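Local coordinates for transcriptional regulator (Bacillus halodurans, PDB 1Z4E), which adopts the GNAT fold and probably acts as an acyltransferase transferring groups other than amino-acyl groups, at residues D52-L57 with K115-H120; F74-Y77 with S83-A86. All coordinates share one frame; numbering follows the deposited sequence.

Contact 1 (D52-L57 with K115-H120); sequences DKNNEL and KERGCH
Arg117 reaches from the end of helix 102-116 to the turn before strand 55-62, and its guanidinium carries the whole contact by its edge. NH2 meets OE2 of Glu56 in a salt bridge modelled at 2.5 Å, too short to be taken literally. The carboxylate and guanidinium planes stand almost perpendicular, 89° apart, so this is a single-oxygen contact and not a paired, two-bond one. Glu56 arrives from the opposite direction on a chain extended beyond CG, and Arg113 forms a second salt bridge to the same OE2; the buried glutamate thus supplies one negative charge to two arginines, which probably eases their closeness. NH1 of Arg117 gives a weak hydrogen bond, 3.3 Å, to the backbone O of Lys53. Asn54 comes in at a slant, its amide plane turned 52° from the guanidinium, and its ND2 lies 3.3 Å from NH1 of Arg117; both are donors, so they are neighbours without a bond.

In this GNAT fold the contact bridges strand 55-62 and the link between helix 102-116 and strand 119-127, passing Phe74 of strand 65-76, which lies between them in the sheet. Gly118 ends that helix in a Schellman motif, its positive phi suiting a residue without a side chain. At the other end, a type I turn from Asp52 to Asn55 presents the carbonyl of Lys53, and Asp52 OD1 accepts from Asn54 N at 3.0 Å as an Asx turn. A bend at chi2 (-63°) steers Arg117 toward this turn; a long cationic side chain can reach both carboxylate and carbonyl from the helix end. A leucine in its place would probably leave Glu56 with Arg113 but without its second cationic partner, and the Lys53 carbonyl without this donor.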
ATOM      1  N   ASP A  52       4.754  -0.882 -15.584  1.00 14.10           N
ATOM      2  CA  ASP A  52       4.757   0.235 -14.634  1.00 16.87           C
ATOM      3  C   ASP A  52       6.124   0.282 -13.959  1.00 17.21           C
ATOM      4  O   ASP A  52       6.457  -0.606 -13.169  1.00 17.56           O
ATOM      5  CB  ASP A  52       3.665   0.029 -13.579  1.00 19.82           C
ATOM      6  CG  ASP A  52       3.538   1.205 -12.618  1.00 18.97           C
ATOM      7  OD1 ASP A  52       4.406   2.110 -12.640  1.00 18.67           O
ATOM      8  OD2 ASP A  52       2.568   1.214 -11.830  1.00 24.39           O
ATOM      9  N   LYS A  53       6.919   1.305 -14.271  1.00 13.35           N
ATOM     10  CA  LYS A  53       8.258   1.437 -13.688  1.00 16.41           C
ATOM     11  C   LYS A  53       8.291   1.622 -12.164  1.00 15.58           C
ATOM     12  O   LYS A  53       9.323   1.388 -11.533  1.00 17.45           O
ATOM     13  CB  LYS A  53       9.020   2.592 -14.350  1.00 35.24           C
ATOM     14  CG  LYS A  53       9.428   2.325 -15.793  1.00 42.98           C
ATOM     15  CD  LYS A  53      10.231   3.486 -16.385  1.00 42.39           C
ATOM     16  CE  LYS A  53      11.634   3.594 -15.785  1.00 45.82           C
ATOM     17  NZ  LYS A  53      12.505   2.422 -16.127  1.00 47.25           N
ATOM     18  N   ASN A  54       7.169   2.032 -11.579  1.00 15.01           N
ATOM     19  CA  ASN A  54       7.086   2.250 -10.133  1.00 14.85           C
ATOM     20  C   ASN A  54       6.470   1.070  -9.389  1.00 12.69           C
ATOM     21  O   ASN A  54       6.109   1.182  -8.212  1.00 14.97           O
ATOM     22  CB  ASN A  54       6.278   3.517  -9.840  1.00 19.30           C
ATOM     23  CG  ASN A  54       7.013   4.782 -10.235  1.00 24.52           C
ATOM     24  OD1 ASN A  54       6.400   5.757 -10.664  1.00 30.72           O
ATOM     25  ND2 ASN A  54       8.330   4.777 -10.081  1.00 25.62           N
ATOM     26  N   ASN A  55       6.340  -0.057 -10.086  1.00 15.66           N
ATOM     27  CA  ASN A  55       5.794  -1.277  -9.498  1.00 16.14           C
ATOM     28  C   ASN A  55       6.775  -2.361  -9.931  1.00 16.36           C
ATOM     29  O   ASN A  55       6.923  -2.619 -11.122  1.00 15.10           O
ATOM     30  CB  ASN A  55       4.395  -1.548 -10.060  1.00 15.22           C
ATOM     31  CG  ASN A  55       3.589  -2.479  -9.189  1.00 18.82           C
ATOM     32  OD1 ASN A  55       3.970  -2.765  -8.050  1.00 22.33           O
ATOM     33  ND2 ASN A  55       2.459  -2.947  -9.708  1.00 21.04           N
ATOM     34  N   GLU A  56       7.454  -2.993  -8.976  1.00 17.36           N
ATOM     35  CA  GLU A  56       8.452  -3.989  -9.336  1.00 19.24           C
ATOM     36  C   GLU A  56       8.417  -5.304  -8.578  1.00 19.87           C
ATOM     37  O   GLU A  56       8.034  -5.370  -7.406  1.00 19.00           O
ATOM     38  CB  GLU A  56       9.852  -3.396  -9.160  1.00 18.91           C
ATOM     39  CG  GLU A  56      10.013  -1.989  -9.716  1.00 20.29           C
ATOM     40  CD  GLU A  56      11.377  -1.408  -9.433  1.00 24.25           C
ATOM     41  OE1 GLU A  56      11.923  -1.678  -8.343  1.00 23.76           O
ATOM     42  OE2 GLU A  56      11.898  -0.668 -10.296  1.00 22.44           O
ATOM     43  N   LEU A  57       8.836  -6.357  -9.273  1.00 17.12           N
ATOM     44  CA  LEU A  57       8.944  -7.680  -8.685  1.00 18.71           C
ATOM     45  C   LEU A  57      10.447  -7.888  -8.582  1.00 15.71           C
ATOM     46  O   LEU A  57      11.176  -7.769  -9.576  1.00 17.39           O
ATOM     47  CB  LEU A  57       8.302  -8.735  -9.589  1.00 15.76           C
ATOM     48  CG  LEU A  57       6.777  -8.779  -9.484  1.00 21.81           C
ATOM     49  CD1 LEU A  57       6.182  -9.577 -10.641  1.00 19.33           C
ATOM     50  CD2 LEU A  57       6.395  -9.389  -8.133  1.00 21.16           C
ATOM     51  N   LYS A 115      15.024   4.414  -1.108  1.00 17.20           N
ATOM     52  CA  LYS A 115      15.745   5.652  -0.815  1.00 17.82           C
ATOM     53  C   LYS A 115      16.197   6.276  -2.135  1.00 18.99           C
ATOM     54  O   LYS A 115      16.085   7.491  -2.333  1.00 18.64           O
ATOM     55  CB  LYS A 115      16.967   5.379   0.069  1.00 17.86           C
ATOM     56  CG  LYS A 115      16.639   4.939   1.486  1.00 17.41           C
ATOM     57  CD  LYS A 115      17.914   4.609   2.241  1.00 17.31           C
ATOM     58  CE  LYS A 115      17.639   4.167   3.671  1.00 20.05           C
ATOM     59  NZ  LYS A 115      18.911   3.772   4.345  1.00 20.42           N
ATOM     60  N   GLU A 116      16.708   5.436  -3.034  1.00 23.16           N
ATOM     61  CA  GLU A 116      17.160   5.891  -4.349  1.00 26.99           C
ATOM     62  C   GLU A 116      16.036   6.599  -5.102  1.00 27.61           C
ATOM     63  O   GLU A 116      16.275   7.592  -5.791  1.00 27.58           O
ATOM     64  CB  GLU A 116      17.635   4.705  -5.193  1.00 34.68           C
ATOM     65  CG  GLU A 116      19.055   4.250  -4.932  1.00 37.84           C
ATOM     66  CD  GLU A 116      19.341   2.888  -5.547  1.00 37.13           C
ATOM     67  OE1 GLU A 116      18.677   2.530  -6.545  1.00 41.85           O
ATOM     68  OE2 GLU A 116      20.233   2.179  -5.035  1.00 44.84           O
ATOM     69  N   ARG A 117      14.819   6.071  -4.977  1.00 25.48           N
ATOM     70  CA  ARG A 117      13.651   6.641  -5.648  1.00 25.22           C
ATOM     71  C   ARG A 117      13.133   7.899  -4.962  1.00 24.10           C
ATOM     72  O   ARG A 117      12.174   8.513  -5.429  1.00 26.39           O
ATOM     73  CB  ARG A 117      12.507   5.622  -5.703  1.00 39.06           C
ATOM     74  CG  ARG A 117      12.778   4.390  -6.530  1.00 47.55           C
ATOM     75  CD  ARG A 117      13.001   4.722  -7.994  1.00 53.56           C
ATOM     76  NE  ARG A 117      13.270   3.506  -8.753  1.00 48.61           N
ATOM     77  CZ  ARG A 117      12.341   2.753  -9.334  1.00 44.78           C
ATOM     78  NH1 ARG A 117      11.057   3.083  -9.267  1.00 34.78           N
ATOM     79  NH2 ARG A 117      12.701   1.648  -9.969  1.00 47.63           N
ATOM     80  N   GLY A 118      13.746   8.276  -3.846  1.00 24.72           N
ATOM     81  CA  GLY A 118      13.307   9.471  -3.148  1.00 21.56           C
ATOM     82  C   GLY A 118      12.158   9.277  -2.168  1.00 22.18           C
ATOM     83  O   GLY A 118      11.508  10.249  -1.778  1.00 18.03           O
ATOM     84  N   CYS A 119      11.895   8.032  -1.773  1.00 16.31           N
ATOM     85  CA  CYS A 119      10.827   7.743  -0.816  1.00 18.68           C
ATOM     86  C   CYS A 119      11.269   8.155   0.583  1.00 18.59           C
ATOM     87  O   CYS A 119      12.439   8.009   0.931  1.00 19.30           O
ATOM     88  CB  CYS A 119      10.505   6.247  -0.817  1.00 15.40           C
ATOM     89  SG  CYS A 119       9.811   5.672  -2.362  1.00 17.01           S
ATOM     90  N   HIS A 120      10.342   8.665   1.388  1.00 17.09           N
ATOM     91  CA  HIS A 120      10.698   9.073   2.737  1.00 16.72           C
ATOM     92  C   HIS A 120      10.320   8.040   3.790  1.00 13.55           C
ATOM     93  O   HIS A 120      10.685   8.162   4.961  1.00 12.61           O
ATOM     94  CB  HIS A 120      10.090  10.438   3.056  1.00 28.20           C
ATOM     95  CG  HIS A 120      10.649  11.542   2.213  1.00 35.34           C
ATOM     96  ND1 HIS A 120      11.926  11.500   1.693  1.00 36.43           N
ATOM     97  CD2 HIS A 120      10.117  12.719   1.808  1.00 33.73           C
ATOM     98  CE1 HIS A 120      12.155  12.603   1.003  1.00 37.01           C
ATOM     99  NE2 HIS A 120      11.073  13.360   1.057  1.00 40.34           N
TER

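Contact 2 (F74-Y77 with S83-A86); sequences FTPY and SWRA
Pro76 lies over one face of the Trp84 indole, the two side chains side by side and pointing the same way. Its CB sits 3.7 Å from the centroid of the five-membered ring, close to the ring normal, in a CH-pi contact; the carbonyl carbon of Thr75 lies over the same face. A proline suits the place because its compact, rigid, puckered ring lays C-H groups against the electron-rich indole. At the Tyr77 ring, Arg85 crosses at about a right angle. Its chain, extended from CG to NE, runs over one face and brings CZ to 4.9 Å from the ring centroid, a cation-pi arrangement with the planes 43° apart. The edge of the same tyrosine is met by Ser83 O and by a water. Phe74, with CG beside its backbone N (chi1 -51°), brings CD1 to 3.7 Å from CB of Ala86, where a small residue leaves room for the ring.

These side chains flank strands 65-76 and 84-93, which run antiparallel, Trp84 and Arg85 lying on opposite faces. Thr75 and Arg85 form a hydrogen-bonded pair, with Thr75 N to Arg85 O at 2.9 Å and Arg85 N to Thr75 O at 2.8 Å. Phe74 and Ala86 make the neighbouring non-hydrogen-bonded pair, their side chains on the face that also bears Trp84. On the face of Thr75 and Arg85, the water donates to Arg85 O (3.0 Å) and bonds to Tyr77 OH (3.0 Å), with a weak bond to Thr75 OG1.

Polar ends are tied further out: Trp84 NE1 bonds to Glu48 of the second subunit, while Arg85 bonds to Thr79 and Gln123. The positive charge of Arg85 is therefore probably shared between the tyrosine face and polar oxygens, and the water gives the buried hydroxyl of Tyr77 a partner.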
ATOM      1  N   PHE A  74       6.296   2.108  -5.510  1.00 13.50           N
ATOM      2  CA  PHE A  74       6.680   3.464  -5.122  1.00 12.98           C
ATOM      3  C   PHE A  74       5.523   4.362  -5.520  1.00 11.45           C
ATOM      4  O   PHE A  74       5.169   4.433  -6.696  1.00 13.00           O
ATOM      5  CB  PHE A  74       7.954   3.864  -5.864  1.00 16.36           C
ATOM      6  CG  PHE A  74       9.055   2.857  -5.739  1.00 19.91           C
ATOM      7  CD1 PHE A  74       9.739   2.697  -4.541  1.00 13.97           C
ATOM      8  CD2 PHE A  74       9.387   2.037  -6.816  1.00 21.18           C
ATOM      9  CE1 PHE A  74      10.740   1.729  -4.411  1.00 16.25           C
ATOM     10  CE2 PHE A  74      10.382   1.070  -6.701  1.00 22.78           C
ATOM     11  CZ  PHE A  74      11.060   0.914  -5.497  1.00 16.14           C
ATOM     12  N   THR A  75       4.948   5.055  -4.545  1.00 12.74           N
ATOM     13  CA  THR A  75       3.767   5.885  -4.789  1.00 14.13           C
ATOM     14  C   THR A  75       3.806   7.263  -4.117  1.00 13.26           C
ATOM     15  O   THR A  75       4.289   7.398  -2.999  1.00 12.21           O
ATOM     16  CB  THR A  75       2.509   5.140  -4.256  1.00 13.66           C
ATOM     17  OG1 THR A  75       2.497   3.806  -4.778  1.00 17.57           O
ATOM     18  CG2 THR A  75       1.216   5.858  -4.662  1.00 17.14           C
ATOM     19  N   PRO A  76       3.303   8.304  -4.807  1.00 15.09           N
ATOM     20  CA  PRO A  76       3.292   9.648  -4.217  1.00 14.82           C
ATOM     21  C   PRO A  76       2.025   9.826  -3.379  1.00 13.37           C
ATOM     22  O   PRO A  76       0.976   9.276  -3.710  1.00 12.88           O
ATOM     23  CB  PRO A  76       3.294  10.563  -5.438  1.00 14.39           C
ATOM     24  CG  PRO A  76       2.492   9.771  -6.445  1.00 17.36           C
ATOM     25  CD  PRO A  76       3.044   8.365  -6.261  1.00 15.63           C
ATOM     26  N   TYR A  77       2.137  10.586  -2.296  1.00 11.69           N
ATOM     27  CA  TYR A  77       1.020  10.879  -1.406  1.00 13.58           C
ATOM     28  C   TYR A  77       1.148  12.354  -1.016  1.00 13.98           C
ATOM     29  O   TYR A  77       2.215  12.946  -1.177  1.00 11.40           O
ATOM     30  CB  TYR A  77       1.104  10.024  -0.135  1.00 15.91           C
ATOM     31  CG  TYR A  77       1.034   8.533  -0.370  1.00 19.40           C
ATOM     32  CD1 TYR A  77      -0.185   7.852  -0.358  1.00 15.43           C
ATOM     33  CD2 TYR A  77       2.192   7.802  -0.606  1.00 18.38           C
ATOM     34  CE1 TYR A  77      -0.238   6.460  -0.575  1.00 19.00           C
ATOM     35  CE2 TYR A  77       2.154   6.438  -0.823  1.00 18.46           C
ATOM     36  CZ  TYR A  77       0.948   5.769  -0.804  1.00 17.65           C
ATOM     37  OH  TYR A  77       0.955   4.407  -0.996  1.00 22.88           O
ATOM     38  N   SER A  83       5.303  13.350   0.444  1.00 14.02           N
ATOM     39  CA  SER A  83       6.347  12.331   0.390  1.00 17.16           C
ATOM     40  C   SER A  83       5.922  11.070  -0.340  1.00 18.65           C
ATOM     41  O   SER A  83       4.802  10.599  -0.177  1.00 15.31           O
ATOM     42  CB  SER A  83       6.768  11.903   1.806  1.00 22.28           C
ATOM     43  OG  SER A  83       7.416  12.935   2.518  1.00 24.26           O
ATOM     44  N   TRP A  84       6.838  10.531  -1.137  1.00 12.58           N
ATOM     45  CA  TRP A  84       6.607   9.277  -1.832  1.00 13.59           C
ATOM     46  C   TRP A  84       6.870   8.182  -0.796  1.00 13.75           C
ATOM     47  O   TRP A  84       7.718   8.350   0.077  1.00 11.15           O
ATOM     48  CB  TRP A  84       7.613   9.097  -2.969  1.00 14.62           C
ATOM     49  CG  TRP A  84       7.224   9.736  -4.254  1.00 15.99           C
ATOM     50  CD1 TRP A  84       7.083  11.071  -4.501  1.00 14.96           C
ATOM     51  CD2 TRP A  84       6.955   9.067  -5.490  1.00 14.19           C
ATOM     52  NE1 TRP A  84       6.744  11.274  -5.818  1.00 15.65           N
ATOM     53  CE2 TRP A  84       6.659  10.060  -6.448  1.00 16.17           C
ATOM     54  CE3 TRP A  84       6.936   7.720  -5.883  1.00 14.71           C
ATOM     55  CZ2 TRP A  84       6.346   9.752  -7.781  1.00 15.16           C
ATOM     56  CZ3 TRP A  84       6.625   7.413  -7.208  1.00 14.83           C
ATOM     57  CH2 TRP A  84       6.333   8.427  -8.141  1.00 21.34           C
ATOM     58  N   ARG A  85       6.145   7.073  -0.886  1.00 12.34           N
ATOM     59  CA  ARG A  85       6.352   5.955   0.027  1.00 14.78           C
ATOM     60  C   ARG A  85       6.580   4.708  -0.804  1.00 12.87           C
ATOM     61  O   ARG A  85       6.092   4.609  -1.933  1.00 10.67           O
ATOM     62  CB  ARG A  85       5.122   5.695   0.898  1.00 10.13           C
ATOM     63  CG  ARG A  85       4.621   6.875   1.699  1.00 18.74           C
ATOM     64  CD  ARG A  85       3.508   6.415   2.627  1.00 12.31           C
ATOM     65  NE  ARG A  85       2.807   7.531   3.247  1.00 14.99           N
ATOM     66  CZ  ARG A  85       1.905   7.401   4.216  1.00 16.89           C
ATOM     67  NH1 ARG A  85       1.601   6.192   4.678  1.00 12.29           N
ATOM     68  NH2 ARG A  85       1.294   8.473   4.710  1.00 19.25           N
ATOM     69  N   ALA A  86       7.328   3.764  -0.248  1.00 14.00           N
ATOM     70  CA  ALA A  86       7.560   2.492  -0.908  1.00 14.00           C
ATOM     71  C   ALA A  86       6.805   1.461  -0.069  1.00 14.58           C
ATOM     72  O   ALA A  86       6.985   1.405   1.151  1.00 14.68           O
ATOM     73  CB  ALA A  86       9.049   2.151  -0.927  1.00 13.10           C
TER
HETATM   74  O   HOH W   1       3.555   3.040  -1.599  1.00 22.06           O

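Contacts 1 and 2 lie with centres about 8 Å apart at one end of the same sheet, and they join directly. Asn54 O to Phe74 N (2.9 Å) probably ties the turn of contact 1 to strand 65-76, and His120 N to Trp84 O (2.9 Å) probably ties strand 119-127 to strand 84-93. The antiparallel strand pair of contact 2, joined through the short helix 79-82, thus sits between the two segments of contact 1, and Arg117 spans it, with NH1 packed 3.1 Å from CD2 of Phe74. Both contacts also border the second subunit: Asn55 of contact 1 bonds through ND2 to Pro76 O of the other copy, so the two regions meet again across the dimer.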